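Local coordinates for uncharacterized protein (Staphylococcus aureus subsp. aureus, PDB 3H04) that is of unknown function but belongs to the alpha/beta-hydrolase clan and probably acts as a serine hydrolase, perhaps an esterase, at residues Thr10-Ile20 with Asp61-Leu69; Ala107-Arg115 with Thr195-Pro203. All coordinates share one frame; numbering follows the deposited sequence.

Both contacts belong to the alpha/beta-hydrolase fold, but to different layers of it. Contact 1 lies within the central sheet, where strands 15-21 and 60-65 run antiparallel, and it carries on past the strand ends into loop and turn. It is mostly buried and joins backbone bonds and apolar packing to a salt bridge. Contact 2 is partly buried and sets helix 105-116 against an irregular loop. There, side chains of the helix donate to backbone carbonyls of the loop, and no strand pairing is involved. The centres of contact 1 and contact 2 lie about 20 Å apart. Tyr67 CE2 and Leu109 CD1, 3.9 Å apart, bring the two into touch.

Contact 1. Residues Thr10-Ile20 with Asp61-Leu69; sequences TKDAFALPYTI and DLIQLSYRL
Arg68 lays its side chain across one face of the Phe14 ring. Arg68 CD sits 3.6 Å from the centroid of the Phe14 ring, almost on the ring normal, a CH-pi contact. The guanidinium lies flat on the same ring, with the planes 12° apart. The contact joins two antiparallel strands of the alpha/beta-hydrolase sheet, 15-21 and 60-65, and the chain beyond them. The chain of Arg68 bends at chi3 (-75°), and its end meets Asp12 in the turn Thr10-Ala13. This grip is end-on: Arg68 NH1 donates to Asp12 OD2 at 2.7 Å, and Arg68 NH2 to Asp12 OD1. Both oxygens use their syn lone pairs, and the two flat groups are nearly coplanar. Thr10 OG1 also donates to Asp12 OD1, from above the carboxylate plane, and accepts from Phe14 N. The carboxylate is thus held from two directions. Asp81 of helix 75-91 takes Arg68 NE in a second salt bridge, so the guanidinium faces two carboxylates.

Further along, a water bridges Pro17 O and Ser66 N where the strands part. Thr19 and Gln64 form a hydrogen-bonded pair; the Gln64 N to Thr19 O bond is 2.8 Å and the return bond is weak. Tyr18, Ile20 and Ile63 pack on the sheet face toward helix 75-91. The Tyr18 hydroxyl bonds to Gln92. Ile20 and Ile63 run alongside each other, with Ile20 CG1 3.8 Å from Ile63 CG1.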
ATOM      1  N   THR A  10      -7.943 -17.826  -4.887  1.00 17.93           N
ATOM      2  CA  THR A  10      -7.573 -17.276  -6.219  1.00 17.12           C
ATOM      3  C   THR A  10      -7.921 -18.231  -7.422  1.00 17.64           C
ATOM      4  O   THR A  10      -8.213 -19.433  -7.206  1.00 15.31           O
ATOM      5  CB  THR A  10      -6.086 -16.936  -6.245  1.00 17.50           C
ATOM      6  OG1 THR A  10      -5.299 -18.155  -6.226  1.00 18.59           O
ATOM      7  CG2 THR A  10      -5.719 -16.015  -5.009  1.00 17.36           C
ATOM      8  N   LYS A  11      -7.826 -17.730  -8.665  1.00 16.63           N
ATOM      9  CA  LYS A  11      -8.008 -18.582  -9.872  1.00 19.41           C
ATOM     10  C   LYS A  11      -7.097 -19.787  -9.866  1.00 18.53           C
ATOM     11  O   LYS A  11      -7.456 -20.829 -10.441  1.00 19.62           O
ATOM     12  CB  LYS A  11      -7.720 -17.807 -11.173  1.00 19.78           C
ATOM     13  CG  LYS A  11      -8.884 -17.081 -11.758  1.00 24.49           C
ATOM     14  CD  LYS A  11      -9.881 -18.017 -12.462  1.00 29.23           C
ATOM     15  CE  LYS A  11     -11.098 -17.271 -13.028  1.00 31.48           C
ATOM     16  NZ  LYS A  11     -12.124 -18.275 -13.526  1.00 33.12           N
ATOM     17  N   ASP A  12      -5.880 -19.615  -9.329  1.00 17.86           N
ATOM     18  CA  ASP A  12      -4.943 -20.695  -9.203  1.00 18.66           C
ATOM     19  C   ASP A  12      -5.012 -21.461  -7.876  1.00 18.57           C
ATOM     20  O   ASP A  12      -4.120 -22.215  -7.589  1.00 18.95           O
ATOM     21  CB  ASP A  12      -3.498 -20.269  -9.554  1.00 19.21           C
ATOM     22  CG  ASP A  12      -2.915 -19.240  -8.613  1.00 20.17           C
ATOM     23  OD1 ASP A  12      -3.577 -18.232  -8.289  1.00 19.89           O
ATOM     24  OD2 ASP A  12      -1.744 -19.387  -8.241  1.00 26.11           O
ATOM     25  N   ALA A  13      -6.100 -21.327  -7.134  1.00 17.99           N
ATOM     26  CA  ALA A  13      -6.377 -22.179  -5.977  1.00 19.17           C
ATOM     27  C   ALA A  13      -5.482 -21.832  -4.796  1.00 20.09           C
ATOM     28  O   ALA A  13      -5.214 -22.698  -3.972  1.00 20.62           O
ATOM     29  CB  ALA A  13      -6.243 -23.654  -6.343  1.00 18.72           C
ATOM     30  N   PHE A  14      -5.031 -20.574  -4.725  1.00 20.15           N
ATOM     31  CA  PHE A  14      -4.188 -20.094  -3.618  1.00 21.26           C
ATOM     32  C   PHE A  14      -5.071 -19.379  -2.618  1.00 21.41           C
ATOM     33  O   PHE A  14      -5.926 -18.584  -3.033  1.00 21.97           O
ATOM     34  CB  PHE A  14      -3.077 -19.132  -4.095  1.00 21.18           C
ATOM     35  CG  PHE A  14      -2.056 -18.815  -3.013  1.00 21.19           C
ATOM     36  CD1 PHE A  14      -0.911 -19.600  -2.848  1.00 24.14           C
ATOM     37  CD2 PHE A  14      -2.263 -17.738  -2.148  1.00 25.10           C
ATOM     38  CE1 PHE A  14      -0.002 -19.335  -1.846  1.00 25.83           C
ATOM     39  CE2 PHE A  14      -1.340 -17.455  -1.126  1.00 25.37           C
ATOM     40  CZ  PHE A  14      -0.227 -18.250  -0.977  1.00 26.09           C
ATOM     41  N   ALA A  15      -4.880 -19.629  -1.322  1.00 22.11           N
ATOM     42  CA  ALA A  15      -5.664 -18.926  -0.293  1.00 23.73           C
ATOM     43  C   ALA A  15      -5.054 -17.554   0.055  1.00 24.16           C
ATOM     44  O   ALA A  15      -3.840 -17.444   0.345  1.00 25.16           O
ATOM     45  CB  ALA A  15      -5.853 -19.828   0.977  1.00 24.43           C
ATOM     46  N   LEU A  16      -5.851 -16.480  -0.058  1.00 22.75           N
ATOM     47  CA  LEU A  16      -5.410 -15.165   0.381  1.00 22.65           C
ATOM     48  C   LEU A  16      -6.220 -14.839   1.606  1.00 21.39           C
ATOM     49  O   LEU A  16      -7.411 -14.612   1.473  1.00 22.40           O
ATOM     50  CB  LEU A  16      -5.665 -14.058  -0.656  1.00 21.79           C
ATOM     51  CG  LEU A  16      -4.865 -14.187  -1.934  1.00 23.47           C
ATOM     52  CD1 LEU A  16      -5.296 -13.074  -2.902  1.00 20.87           C
ATOM     53  CD2 LEU A  16      -3.347 -14.178  -1.620  1.00 21.59           C
ATOM     54  N   PRO A  17      -5.601 -14.867   2.795  1.00 19.46           N
ATOM     55  CA  PRO A  17      -6.351 -14.532   4.005  1.00 18.45           C
ATOM     56  C   PRO A  17      -6.651 -13.043   4.055  1.00 17.95           C
ATOM     57  O   PRO A  17      -5.920 -12.247   3.467  1.00 16.78           O
ATOM     58  CB  PRO A  17      -5.381 -14.887   5.153  1.00 18.47           C
ATOM     59  CG  PRO A  17      -3.979 -14.782   4.479  1.00 19.33           C
ATOM     60  CD  PRO A  17      -4.212 -15.292   3.083  1.00 19.27           C
ATOM     61  N   TYR A  18      -7.760 -12.688   4.685  1.00 16.46           N
ATOM     62  CA  TYR A  18      -8.005 -11.326   5.082  1.00 17.19           C
ATOM     63  C   TYR A  18      -8.747 -11.329   6.406  1.00 17.82           C
ATOM     64  O   TYR A  18      -9.390 -12.331   6.740  1.00 17.45           O
ATOM     65  CB  TYR A  18      -8.696 -10.484   4.005  1.00 16.60           C
ATOM     66  CG  TYR A  18     -10.113 -10.836   3.654  1.00 18.93           C
ATOM     67  CD1 TYR A  18     -11.186 -10.273   4.348  1.00 17.65           C
ATOM     68  CD2 TYR A  18     -10.390 -11.724   2.611  1.00 21.59           C
ATOM     69  CE1 TYR A  18     -12.506 -10.580   4.016  1.00 18.24           C
ATOM     70  CE2 TYR A  18     -11.707 -12.047   2.286  1.00 24.19           C
ATOM     71  CZ  TYR A  18     -12.742 -11.450   2.989  1.00 20.83           C
ATOM     72  OH  TYR A  18     -14.001 -11.740   2.627  1.00 26.26           O
ATOM     73  N   THR A  19      -8.547 -10.257   7.173  1.00 18.30           N
ATOM     74  CA  THR A  19      -9.174 -10.029   8.471  1.00 19.72           C
ATOM     75  C   THR A  19     -10.048  -8.789   8.434  1.00 19.65           C
ATOM     76  O   THR A  19      -9.730  -7.773   7.783  1.00 20.35           O
ATOM     77  CB  THR A  19      -8.160  -9.834   9.619  1.00 19.84           C
ATOM     78  OG1 THR A  19      -7.429  -8.608   9.394  1.00 26.02           O
ATOM     79  CG2 THR A  19      -7.186 -10.987   9.672  1.00 21.22           C
ATOM     80  N   ILE A  20     -11.178  -8.880   9.113  1.00 19.01           N
ATOM     81  CA  ILE A  20     -12.068  -7.757   9.284  1.00 18.52           C
ATOM     82  C   ILE A  20     -12.121  -7.472  10.766  1.00 19.95           C
ATOM     83  O   ILE A  20     -12.421  -8.373  11.573  1.00 17.53           O
ATOM     84  CB  ILE A  20     -13.504  -8.060   8.783  1.00 19.56           C
ATOM     85  CG1 ILE A  20     -13.483  -8.426   7.289  1.00 18.17           C
ATOM     86  CG2 ILE A  20     -14.478  -6.872   9.100  1.00 19.27           C
ATOM     87  CD1 ILE A  20     -14.868  -8.430   6.654  1.00 15.92           C
ATOM     88  N   ASP A  61     -15.402  -0.156   9.478  1.00 18.70           N
ATOM     89  CA  ASP A  61     -14.753  -1.485   9.484  1.00 18.64           C
ATOM     90  C   ASP A  61     -13.403  -1.349   8.810  1.00 18.82           C
ATOM     91  O   ASP A  61     -13.261  -0.550   7.869  1.00 18.88           O
ATOM     92  CB  ASP A  61     -15.576  -2.523   8.709  1.00 18.91           C
ATOM     93  CG  ASP A  61     -16.866  -2.917   9.432  1.00 20.95           C
ATOM     94  OD1 ASP A  61     -17.223  -2.269  10.443  1.00 23.02           O
ATOM     95  OD2 ASP A  61     -17.501  -3.873   8.958  1.00 21.07           O
ATOM     96  N   LEU A  62     -12.431  -2.123   9.302  1.00 17.83           N
ATOM     97  CA  LEU A  62     -11.078  -2.152   8.784  1.00 19.04           C
ATOM     98  C   LEU A  62     -10.791  -3.568   8.295  1.00 17.85           C
ATOM     99  O   LEU A  62     -10.886  -4.505   9.062  1.00 17.78           O
ATOM    100  CB  LEU A  62     -10.050  -1.747   9.854  1.00 17.74           C
ATOM    101  CG  LEU A  62      -8.612  -1.667   9.331  1.00 20.02           C
ATOM    102  CD1 LEU A  62      -8.513  -0.582   8.252  1.00 19.14           C
ATOM    103  CD2 LEU A  62      -7.662  -1.379  10.490  1.00 21.75           C
ATOM    104  N   ILE A  63     -10.482  -3.707   7.012  1.00 17.71           N
ATOM    105  CA  ILE A  63     -10.238  -5.024   6.420  1.00 16.98           C
ATOM    106  C   ILE A  63      -8.795  -5.117   5.943  1.00 17.10           C
ATOM    107  O   ILE A  63      -8.412  -4.377   5.061  1.00 17.00           O
ATOM    108  CB  ILE A  63     -11.176  -5.270   5.265  1.00 16.32           C
ATOM    109  CG1 ILE A  63     -12.616  -5.048   5.708  1.00 16.45           C
ATOM    110  CG2 ILE A  63     -10.995  -6.729   4.758  1.00 19.16           C
ATOM    111  CD1 ILE A  63     -13.264  -3.719   5.339  1.00 15.45           C
ATOM    112  N   GLN A  64      -7.994  -6.002   6.518  1.00 15.88           N
ATOM    113  CA  GLN A  64      -6.573  -6.043   6.194  1.00 17.56           C
ATOM    114  C   GLN A  64      -6.292  -7.130   5.166  1.00 17.60           C
ATOM    115  O   GLN A  64      -6.417  -8.319   5.485  1.00 15.20           O
ATOM    116  CB  GLN A  64      -5.793  -6.177   7.505  1.00 17.68           C
ATOM    117  CG  GLN A  64      -6.183  -4.987   8.347  1.00 24.01           C
ATOM    118  CD  GLN A  64      -5.532  -4.877   9.669  1.00 28.52           C
ATOM    119  OE1 GLN A  64      -6.230  -4.934  10.676  1.00 32.11           O
ATOM    120  NE2 GLN A  64      -4.215  -4.613   9.700  1.00 30.82           N
ATOM    121  N   LEU A  65      -6.009  -6.757   3.927  1.00 16.78           N
ATOM    122  CA  LEU A  65      -5.900  -7.784   2.894  1.00 19.01           C
ATOM    123  C   LEU A  65      -4.506  -8.275   2.671  1.00 16.84           C
ATOM    124  O   LEU A  65      -3.555  -7.654   3.087  1.00 17.31           O
ATOM    125  CB  LEU A  65      -6.540  -7.399   1.537  1.00 20.37           C
ATOM    126  CG  LEU A  65      -6.011  -6.373   0.578  1.00 20.38           C
ATOM    127  CD1 LEU A  65      -4.710  -6.743  -0.079  1.00 17.42           C
ATOM    128  CD2 LEU A  65      -7.167  -6.077  -0.517  1.00 17.10           C
ATOM    129  N   SER A  66      -4.401  -9.426   2.028  1.00 18.03           N
ATOM    130  CA  SER A  66      -3.104 -10.028   1.733  1.00 18.53           C
ATOM    131  C   SER A  66      -2.947 -10.249   0.246  1.00 17.89           C
ATOM    132  O   SER A  66      -3.948 -10.347  -0.489  1.00 18.00           O
ATOM    133  CB  SER A  66      -2.959 -11.331   2.507  1.00 19.90           C
ATOM    134  OG  SER A  66      -2.914 -11.004   3.913  1.00 23.80           O
ATOM    135  N   TYR A  67      -1.687 -10.281  -0.200  1.00 16.82           N
ATOM    136  CA  TYR A  67      -1.359 -10.599  -1.584  1.00 16.33           C
ATOM    137  C   TYR A  67      -0.013 -11.322  -1.576  1.00 17.13           C
ATOM    138  O   TYR A  67       0.773 -11.134  -0.656  1.00 15.63           O
ATOM    139  CB  TYR A  67      -1.273  -9.321  -2.435  1.00 16.67           C
ATOM    140  CG  TYR A  67      -0.358  -8.287  -1.858  1.00 18.08           C
ATOM    141  CD1 TYR A  67       0.998  -8.269  -2.199  1.00 20.83           C
ATOM    142  CD2 TYR A  67      -0.820  -7.318  -0.988  1.00 18.21           C
ATOM    143  CE1 TYR A  67       1.855  -7.306  -1.659  1.00 20.41           C
ATOM    144  CE2 TYR A  67       0.028  -6.338  -0.456  1.00 20.15           C
ATOM    145  CZ  TYR A  67       1.360  -6.352  -0.811  1.00 23.40           C
ATOM    146  OH  TYR A  67       2.204  -5.441  -0.262  1.00 23.05           O
ATOM    147  N   ARG A  68       0.246 -12.113  -2.618  1.00 16.92           N
ATOM    148  CA  ARG A  68       1.534 -12.805  -2.751  1.00 17.42           C
ATOM    149  C   ARG A  68       2.651 -11.795  -3.059  1.00 16.89           C
ATOM    150  O   ARG A  68       2.476 -10.820  -3.773  1.00 18.73           O
ATOM    151  CB  ARG A  68       1.409 -13.946  -3.769  1.00 17.51           C
ATOM    152  CG  ARG A  68       0.690 -15.177  -3.184  1.00 17.24           C
ATOM    153  CD  ARG A  68       0.385 -16.230  -4.249  1.00 20.49           C
ATOM    154  NE  ARG A  68      -0.733 -15.851  -5.102  1.00 18.73           N
ATOM    155  CZ  ARG A  68      -1.219 -16.640  -6.055  1.00 19.07           C
ATOM    156  NH1 ARG A  68      -0.656 -17.834  -6.296  1.00 15.35           N
ATOM    157  NH2 ARG A  68      -2.243 -16.244  -6.775  1.00 17.62           N
ATOM    158  N   LEU A  69       3.813 -12.003  -2.477  1.00 17.38           N
ATOM    159  CA  LEU A  69       4.891 -11.061  -2.620  1.00 17.56           C
ATOM    160  C   LEU A  69       5.837 -11.335  -3.772  1.00 18.71           C
ATOM    161  O   LEU A  69       6.036 -12.504  -4.195  1.00 19.94           O
ATOM    162  CB  LEU A  69       5.682 -11.047  -1.313  1.00 17.44           C
ATOM    163  CG  LEU A  69       4.878 -10.721  -0.049  1.00 18.31           C
ATOM    164  CD1 LEU A  69       5.685 -11.045   1.253  1.00 20.07           C
ATOM    165  CD2 LEU A  69       4.294  -9.299  -0.023  1.00 20.61           C
TER
HETATM  166  O   HOH W   1      -6.696 -10.829   0.974  1.00 15.21           O

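Contact 2. Residues Ala107-Arg115 with Thr195-Pro203; sequences AYLSLLIAR and TDSKYNIAP
Helix 105-116 begins within the probable nucleophile elbow of an alpha/beta hydrolase, a GxSxG pattern that includes Gly102, Ser104 and Gly106. One side of it meets the irregular loop Thr195-Ala202. Arg115 reaches two successive carbonyls of that loop. Arg115 NH2 donates to Lys198 O at 2.9 Å, close to the guanidinium plane. Arg115 NH1 donates to Ser197 O at 2.9 Å, but this bond is bent, with an N-H...O angle of 134°. NH1 also gives a bond to a water that accepts from Ala202 N, the N-cap residue of the next helix. One guanidinium thus holds two carbonyls directly and Ala202 N through a water.

Tyr108 CG stands opposite its own backbone N (chi1 172°), and the ring carries OH to the loop. Tyr108 OH donates to Tyr199 O at 2.7 Å, with the oxygen near the ring plane. The ring of Tyr108 also stacks on Tyr128. To one side of these polar groups, Ile201 makes the apolar part of the contact. Ile201 CD1 lies 3.7 Å from Leu111 CB, and Ile201 CG1 lies 3.8 Å from Leu112 CD2.

The loop is shaped by an Asx turn, in which Asp196 OD2 accepts from Lys198 N. Asp76 OD1 takes both Lys198 NZ, in a salt bridge, and Tyr199 OH. A helix that leads from the nucleophile elbow and packs against the sheet is typical of the alpha/beta-hydrolase fold.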
ATOM      1  N   ALA A 107      -0.162   1.843  -0.848  1.00 14.25           N
ATOM      2  CA  ALA A 107      -0.892   3.017  -1.333  1.00 14.38           C
ATOM      3  C   ALA A 107      -0.919   3.018  -2.851  1.00 14.38           C
ATOM      4  O   ALA A 107      -1.940   3.370  -3.459  1.00 14.74           O
ATOM      5  CB  ALA A 107      -0.294   4.355  -0.769  1.00 14.19           C
ATOM      6  N   TYR A 108       0.169   2.574  -3.486  1.00 14.66           N
ATOM      7  CA  TYR A 108       0.158   2.325  -4.943  1.00 14.65           C
ATOM      8  C   TYR A 108      -0.952   1.331  -5.344  1.00 14.65           C
ATOM      9  O   TYR A 108      -1.793   1.650  -6.211  1.00 14.48           O
ATOM     10  CB  TYR A 108       1.527   1.776  -5.377  1.00 15.20           C
ATOM     11  CG  TYR A 108       1.632   1.277  -6.803  1.00 14.61           C
ATOM     12  CD1 TYR A 108       1.458   2.118  -7.884  1.00 14.72           C
ATOM     13  CD2 TYR A 108       1.923  -0.048  -7.048  1.00 17.67           C
ATOM     14  CE1 TYR A 108       1.619   1.657  -9.187  1.00 16.65           C
ATOM     15  CE2 TYR A 108       2.112  -0.502  -8.305  1.00 18.01           C
ATOM     16  CZ  TYR A 108       1.920   0.344  -9.388  1.00 17.31           C
ATOM     17  OH  TYR A 108       2.108  -0.142 -10.651  1.00 16.33           O
ATOM     18  N   LEU A 109      -1.002   0.182  -4.675  1.00 14.96           N
ATOM     19  CA  LEU A 109      -2.078  -0.787  -4.925  1.00 14.96           C
ATOM     20  C   LEU A 109      -3.480  -0.208  -4.654  1.00 15.25           C
ATOM     21  O   LEU A 109      -4.430  -0.495  -5.394  1.00 16.49           O
ATOM     22  CB  LEU A 109      -1.864  -2.068  -4.151  1.00 13.59           C
ATOM     23  CG  LEU A 109      -0.552  -2.792  -4.543  1.00 15.25           C
ATOM     24  CD1 LEU A 109      -0.152  -3.901  -3.542  1.00 13.12           C
ATOM     25  CD2 LEU A 109      -0.534  -3.300  -5.970  1.00 13.59           C
ATOM     26  N   SER A 110      -3.597   0.602  -3.608  1.00 14.01           N
ATOM     27  CA  SER A 110      -4.860   1.257  -3.255  1.00 14.07           C
ATOM     28  C   SER A 110      -5.317   2.252  -4.331  1.00 13.67           C
ATOM     29  O   SER A 110      -6.507   2.356  -4.625  1.00 14.91           O
ATOM     30  CB  SER A 110      -4.761   1.984  -1.929  1.00 12.86           C
ATOM     31  OG  SER A 110      -4.501   1.093  -0.887  1.00 15.67           O
ATOM     32  N   LEU A 111      -4.367   2.927  -4.963  1.00 14.82           N
ATOM     33  CA  LEU A 111      -4.689   3.840  -6.048  1.00 13.48           C
ATOM     34  C   LEU A 111      -5.074   3.103  -7.315  1.00 14.67           C
ATOM     35  O   LEU A 111      -5.941   3.610  -8.046  1.00 13.63           O
ATOM     36  CB  LEU A 111      -3.547   4.802  -6.314  1.00 13.34           C
ATOM     37  CG  LEU A 111      -3.341   5.898  -5.242  1.00 14.29           C
ATOM     38  CD1 LEU A 111      -1.853   6.336  -5.287  1.00 14.05           C
ATOM     39  CD2 LEU A 111      -4.295   7.083  -5.456  1.00 15.26           C
ATOM     40  N   LEU A 112      -4.434   1.949  -7.606  1.00 14.30           N
ATOM     41  CA  LEU A 112      -4.859   1.121  -8.771  1.00 15.72           C
ATOM     42  C   LEU A 112      -6.327   0.667  -8.625  1.00 16.09           C
ATOM     43  O   LEU A 112      -7.164   0.714  -9.602  1.00 16.13           O
ATOM     44  CB  LEU A 112      -3.932  -0.082  -8.978  1.00 14.75           C
ATOM     45  CG  LEU A 112      -2.462   0.235  -9.361  1.00 17.84           C
ATOM     46  CD1 LEU A 112      -1.602  -1.041  -9.584  1.00 16.24           C
ATOM     47  CD2 LEU A 112      -2.436   1.140 -10.633  1.00 17.54           C
ATOM     48  N   ILE A 113      -6.661   0.221  -7.421  1.00 15.79           N
ATOM     49  CA  ILE A 113      -8.043  -0.152  -7.116  1.00 15.84           C
ATOM     50  C   ILE A 113      -8.970   1.064  -7.386  1.00 16.32           C
ATOM     51  O   ILE A 113      -9.974   0.940  -8.091  1.00 16.79           O
ATOM     52  CB  ILE A 113      -8.249  -0.597  -5.671  1.00 16.00           C
ATOM     53  CG1 ILE A 113      -7.643  -1.999  -5.385  1.00 16.11           C
ATOM     54  CG2 ILE A 113      -9.784  -0.648  -5.403  1.00 15.05           C
ATOM     55  CD1 ILE A 113      -7.534  -2.367  -3.877  1.00 16.37           C
ATOM     56  N   ALA A 114      -8.602   2.235  -6.872  1.00 16.95           N
ATOM     57  CA  ALA A 114      -9.362   3.460  -7.115  1.00 17.58           C
ATOM     58  C   ALA A 114      -9.571   3.796  -8.599  1.00 17.93           C
ATOM     59  O   ALA A 114     -10.591   4.368  -8.943  1.00 17.26           O
ATOM     60  CB  ALA A 114      -8.739   4.691  -6.345  1.00 17.55           C
ATOM     61  N   ARG A 115      -8.626   3.442  -9.469  1.00 17.03           N
ATOM     62  CA  ARG A 115      -8.814   3.659 -10.897  1.00 18.06           C
ATOM     63  C   ARG A 115      -9.737   2.596 -11.502  1.00 18.60           C
ATOM     64  O   ARG A 115     -10.545   2.904 -12.365  1.00 17.10           O
ATOM     65  CB  ARG A 115      -7.452   3.660 -11.616  1.00 19.00           C
ATOM     66  CG  ARG A 115      -7.517   3.946 -13.116  1.00 19.00           C
ATOM     67  CD  ARG A 115      -6.233   3.559 -13.826  1.00 20.39           C
ATOM     68  NE  ARG A 115      -5.913   2.132 -13.679  1.00 20.43           N
ATOM     69  CZ  ARG A 115      -4.737   1.613 -13.975  1.00 19.71           C
ATOM     70  NH1 ARG A 115      -3.783   2.402 -14.488  1.00 25.10           N
ATOM     71  NH2 ARG A 115      -4.510   0.332 -13.805  1.00 20.57           N
ATOM     72  N   THR A 195       6.480   0.142 -18.291  1.00 18.18           N
ATOM     73  CA  THR A 195       6.035   1.488 -18.739  1.00 18.53           C
ATOM     74  C   THR A 195       4.568   1.525 -19.162  1.00 19.41           C
ATOM     75  O   THR A 195       4.075   2.567 -19.580  1.00 18.02           O
ATOM     76  CB  THR A 195       6.837   2.010 -19.961  1.00 17.95           C
ATOM     77  OG1 THR A 195       6.508   1.212 -21.106  1.00 16.70           O
ATOM     78  CG2 THR A 195       8.359   1.966 -19.705  1.00 17.29           C
ATOM     79  N   ASP A 196       3.904   0.379 -19.087  1.00 20.02           N
ATOM     80  CA  ASP A 196       2.553   0.193 -19.576  1.00 21.35           C
ATOM     81  C   ASP A 196       1.523   0.865 -18.670  1.00 21.67           C
ATOM     82  O   ASP A 196       1.689   0.913 -17.447  1.00 21.06           O
ATOM     83  CB  ASP A 196       2.310  -1.320 -19.695  1.00 22.38           C
ATOM     84  CG  ASP A 196       0.986  -1.661 -20.290  1.00 26.83           C
ATOM     85  OD1 ASP A 196       0.971  -2.016 -21.491  1.00 33.05           O
ATOM     86  OD2 ASP A 196      -0.052  -1.567 -19.584  1.00 30.10           O
ATOM     87  N   SER A 197       0.445   1.390 -19.265  1.00 22.04           N
ATOM     88  CA  SER A 197      -0.526   2.203 -18.475  1.00 22.10           C
ATOM     89  C   SER A 197      -1.227   1.397 -17.403  1.00 22.22           C
ATOM     90  O   SER A 197      -1.725   1.959 -16.428  1.00 22.97           O
ATOM     91  CB  SER A 197      -1.566   2.888 -19.377  1.00 22.36           C
ATOM     92  OG  SER A 197      -2.424   1.918 -19.935  1.00 24.94           O
ATOM     93  N   LYS A 198      -1.222   0.075 -17.534  1.00 22.08           N
ATOM     94  CA  LYS A 198      -1.666  -0.777 -16.427  1.00 21.54           C
ATOM     95  C   LYS A 198      -1.018  -0.417 -15.081  1.00 21.34           C
ATOM     96  O   LYS A 198      -1.695  -0.426 -14.041  1.00 20.44           O
ATOM     97  CB  LYS A 198      -1.404  -2.235 -16.748  1.00 21.35           C
ATOM     98  CG  LYS A 198      -1.978  -3.182 -15.727  1.00 22.21           C
ATOM     99  CD  LYS A 198      -1.765  -4.625 -16.071  1.00 22.70           C
ATOM    100  CE  LYS A 198      -2.334  -5.517 -14.970  1.00 23.30           C
ATOM    101  NZ  LYS A 198      -2.274  -6.942 -15.415  1.00 19.63           N
ATOM    102  N   TYR A 199       0.278  -0.120 -15.097  1.00 20.35           N
ATOM    103  CA  TYR A 199       1.062   0.063 -13.870  1.00 19.31           C
ATOM    104  C   TYR A 199       1.366   1.533 -13.518  1.00 18.99           C
ATOM    105  O   TYR A 199       2.032   1.782 -12.523  1.00 18.49           O
ATOM    106  CB  TYR A 199       2.399  -0.696 -13.984  1.00 18.73           C
ATOM    107  CG  TYR A 199       2.280  -2.076 -14.610  1.00 18.90           C
ATOM    108  CD1 TYR A 199       1.671  -3.128 -13.933  1.00 20.27           C
ATOM    109  CD2 TYR A 199       2.755  -2.307 -15.898  1.00 19.89           C
ATOM    110  CE1 TYR A 199       1.586  -4.410 -14.525  1.00 19.42           C
ATOM    111  CE2 TYR A 199       2.640  -3.558 -16.519  1.00 21.63           C
ATOM    112  CZ  TYR A 199       2.057  -4.596 -15.825  1.00 23.87           C
ATOM    113  OH  TYR A 199       1.943  -5.806 -16.455  1.00 23.14           O
ATOM    114  N   ASN A 200       0.870   2.459 -14.331  1.00 17.87           N
ATOM    115  CA  ASN A 200       1.190   3.882 -14.286  1.00 18.33           C
ATOM    116  C   ASN A 200      -0.109   4.638 -14.527  1.00 18.94           C
ATOM    117  O   ASN A 200      -0.653   4.624 -15.665  1.00 19.91           O
ATOM    118  CB  ASN A 200       2.227   4.200 -15.348  1.00 17.98           C
ATOM    119  CG  ASN A 200       3.445   3.388 -15.160  1.00 18.95           C
ATOM    120  OD1 ASN A 200       3.650   2.352 -15.835  1.00 20.91           O
ATOM    121  ND2 ASN A 200       4.224   3.749 -14.146  1.00 13.58           N
ATOM    122  N   ILE A 201      -0.638   5.279 -13.488  1.00 18.76           N
ATOM    123  CA  ILE A 201      -1.984   5.879 -13.606  1.00 18.53           C
ATOM    124  C   ILE A 201      -1.891   7.147 -14.436  1.00 19.51           C
ATOM    125  O   ILE A 201      -1.205   8.100 -14.040  1.00 19.35           O
ATOM    126  CB  ILE A 201      -2.635   6.134 -12.233  1.00 18.33           C
ATOM    127  CG1 ILE A 201      -2.774   4.850 -11.454  1.00 15.24           C
ATOM    128  CG2 ILE A 201      -4.047   6.712 -12.379  1.00 15.29           C
ATOM    129  CD1 ILE A 201      -3.325   5.079 -10.027  1.00 14.49           C
ATOM    130  N   ALA A 202      -2.546   7.157 -15.607  1.00 19.04           N
ATOM    131  CA  ALA A 202      -2.458   8.278 -16.539  1.00 20.25           C
ATOM    132  C   ALA A 202      -3.096   9.561 -15.974  1.00 20.69           C
ATOM    133  O   ALA A 202      -3.977   9.483 -15.118  1.00 20.36           O
ATOM    134  CB  ALA A 202      -3.126   7.931 -17.899  1.00 18.83           C
ATOM    135  N   PRO A 203      -2.677  10.741 -16.478  1.00 22.34           N
ATOM    136  CA  PRO A 203      -3.285  12.002 -16.004  1.00 21.83           C
ATOM    137  C   PRO A 203      -4.823  12.035 -16.080  1.00 22.50           C
ATOM    138  O   PRO A 203      -5.471  12.515 -15.138  1.00 21.28           O
ATOM    139  CB  PRO A 203      -2.685  13.034 -16.948  1.00 22.26           C
ATOM    140  CG  PRO A 203      -1.344  12.509 -17.231  1.00 22.67           C
ATOM    141  CD  PRO A 203      -1.590  11.027 -17.442  1.00 23.02           C
TER
HETATM  142  O   HOH W   2      -3.682   4.558 -16.073  1.00 20.93           O